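Local coordinates for protein putative phosphatase (DUF442) (Shewanella putrefaciens CN-32, PDB 3GXH) that probably hydrolyses phosphate esters as a member of the protein tyrosine and dual-specificity phosphatase clan, although its natural substrate is not established, at residues Gly11-Leu15 and Ser25-Asn29. Residues are numbered along the deposited sequence; the frame is centred on the assembly and turned at random.
With EDO (1,2-ethanediol), chain G; SO4 (sulfate ion), chain F; SO4 (sulfate ion), chain E.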
loop_
_atom_site.group_PDB
_atom_site.type_symbol
_atom_site.label_atom_id
_atom_site.label_comp_id
_atom_site.label_asym_id
_atom_site.label_seq_id
_atom_site.Cartn_x
_atom_site.Cartn_y
_atom_site.Cartn_z
ATOM N N GLY A 11 2.548 -0.591 -15.948
ATOM C CA GLY A 11 1.216 -0.166 -16.388
ATOM C C GLY A 11 0.218 -0.099 -15.272
ATOM O O GLY A 11 -0.879 0.426 -15.472
ATOM N N ILE A 12 0.567 -0.543 -14.057
ATOM C CA ILE A 12 -0.313 -0.419 -12.887
ATOM C C ILE A 12 -0.338 1.033 -12.411
ATOM O O ILE A 12 0.687 1.720 -12.243
ATOM C CB ILE A 12 0.098 -1.366 -11.774
ATOM C CG1 ILE A 12 -0.022 -2.772 -12.288
ATOM C CG2 ILE A 12 -0.723 -1.170 -10.511
ATOM C CD1 ILE A 12 0.620 -3.831 -11.379
ATOM N N ARG A 13 -1.567 1.513 -12.247
ATOM C CA ARG A 13 -1.769 2.871 -11.825
ATOM C C ARG A 13 -0.969 3.247 -10.592
ATOM O O ARG A 13 -1.039 2.580 -9.578
ATOM C CB ARG A 13 -3.276 3.123 -11.511
ATOM C CG ARG A 13 -3.651 4.547 -11.177
ATOM C CD ARG A 13 -5.139 4.674 -10.995
ATOM N NE ARG A 13 -5.484 6.053 -10.714
ATOM C CZ ARG A 13 -6.750 6.466 -10.596
ATOM N NH1 ARG A 13 -7.749 5.611 -10.719
ATOM N NH2 ARG A 13 -6.970 7.741 -10.301
ATOM N N ALA A 14 -0.204 4.332 -10.688
ATOM C CA ALA A 14 0.536 4.907 -9.553
ATOM C C ALA A 14 1.459 3.928 -8.853
ATOM O O ALA A 14 1.750 4.085 -7.656
ATOM C CB ALA A 14 -0.422 5.576 -8.557
ATOM N N LEU A 15 1.982 2.951 -9.584
ATOM C CA LEU A 15 2.916 1.975 -8.988
ATOM C C LEU A 15 4.257 2.573 -8.630
ATOM O O LEU A 15 4.885 3.278 -9.438
ATOM C CB LEU A 15 3.073 0.743 -9.879
ATOM C CG LEU A 15 3.831 -0.410 -9.140
ATOM C CD1 LEU A 15 3.165 -1.733 -9.252
ATOM C CD2 LEU A 15 5.163 -0.419 -9.767
ATOM N N SER A 25 0.833 0.915 -4.746
ATOM C CA SER A 25 0.189 1.315 -5.988
ATOM C C SER A 25 -1.218 1.779 -5.811
ATOM O O SER A 25 -1.808 1.709 -4.729
ATOM C CB SER A 25 0.208 0.169 -7.003
ATOM O OG SER A 25 -0.731 -0.867 -6.744
ATOM N N GLY A 26 -1.764 2.229 -6.927
ATOM C CA GLY A 26 -3.183 2.339 -7.094
ATOM C C GLY A 26 -3.812 1.027 -7.486
ATOM O O GLY A 26 -3.276 -0.055 -7.272
ATOM N N LEU A 27 -5.033 1.077 -8.059
ATOM C CA LEU A 27 -5.838 -0.140 -8.149
ATOM C C LEU A 27 -5.474 -0.988 -9.350
ATOM O O LEU A 27 -5.697 -0.549 -10.478
ATOM C CB LEU A 27 -7.322 0.250 -8.243
ATOM C CG LEU A 27 -8.341 -0.904 -8.321
ATOM C CD1 LEU A 27 -8.208 -1.813 -7.143
ATOM C CD2 LEU A 27 -9.743 -0.303 -8.405
ATOM N N PRO A 28 -4.951 -2.190 -9.154
ATOM C CA PRO A 28 -4.737 -3.071 -10.310
ATOM C C PRO A 28 -6.037 -3.518 -10.932
ATOM O O PRO A 28 -6.979 -3.750 -10.179
ATOM C CB PRO A 28 -3.940 -4.278 -9.731
ATOM C CG PRO A 28 -3.393 -3.710 -8.428
ATOM C CD PRO A 28 -4.501 -2.847 -7.927
ATOM N N ASN A 29 -6.142 -3.598 -12.252
ATOM C CA ASN A 29 -7.256 -4.285 -12.859
ATOM C C ASN A 29 -7.020 -5.785 -12.771
ATOM O O ASN A 29 -6.007 -6.264 -12.268
ATOM C CB ASN A 29 -7.477 -3.782 -14.288
ATOM C CG ASN A 29 -6.365 -4.087 -15.217
ATOM O OD1 ASN A 29 -5.667 -5.094 -15.113
ATOM N ND2 ASN A 29 -6.193 -3.199 -16.188
HETATM C C1 EDO G . -8.404 0.723 -11.869
HETATM O O1 EDO G . -7.950 -0.429 -12.149
HETATM C C2 EDO G . -7.370 1.809 -12.223
HETATM O O2 EDO G . -7.950 3.065 -11.941
HETATM S S SO4 F . -0.447 7.109 -12.694
HETATM O O1 SO4 F . 0.675 7.989 -12.598
HETATM O O2 SO4 F . -1.145 7.130 -11.423
HETATM O O3 SO4 F . -1.435 7.534 -13.716
HETATM O O4 SO4 F . 0.027 5.828 -13.019
HETATM S S SO4 E . -4.330 10.995 -9.464
HETATM O O1 SO4 E . -3.061 10.711 -10.154
HETATM O O2 SO4 E . -4.847 12.348 -9.726
HETATM O O3 SO4 E . -5.305 10.001 -9.867
HETATM O O4 SO4 E . -3.974 10.870 -8.089
HETATM O O HOH W 1 -3.946 -0.127 -12.575
#
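At S25 the second strand of the 16-19/22-25 hairpin ends against the loop that leads into the first. S25 CB lies 3.8 Å from L15 CA, and S25 CA approaches A14 O at 3.6 Å in a nearly linear CA-H...O contact. Serine is small enough for this buried spot, and S25 OG donates to G26 O at 2.7 Å.

G26 makes the one direct hydrogen bond between the segments, G26 N to R13 O at 2.8 Å. A CB here would point at the turn and come within 3.0 Å of R13 O, so glycine fits. The acceptor belongs to the I12-L15 type II turn (L15 N to I12 O, 3.2 Å).

One water accepts from R13 N (2.9 Å) and donates to L27 O (2.8 Å), while the apolar L27 side chain packs on M48, H103 and L105. Backbone bonds from S25 to V102 and C104, and from L27 to L105, tie the segment to strand 100-103 and the loop after it, probably the phosphate-binding P-loop as in clan relatives; N107 there holds A14 O. P28, lacking an N-H, sets P28 CG 4.2 Å from I12 CG2, beside F33 and L36. N29 then N-caps helix 30-38.

Main-chain polarity, direct or water-bridged, thus fixes the turn over the strand-to-helix link, while I12 with P28 packs it against helix 30-38.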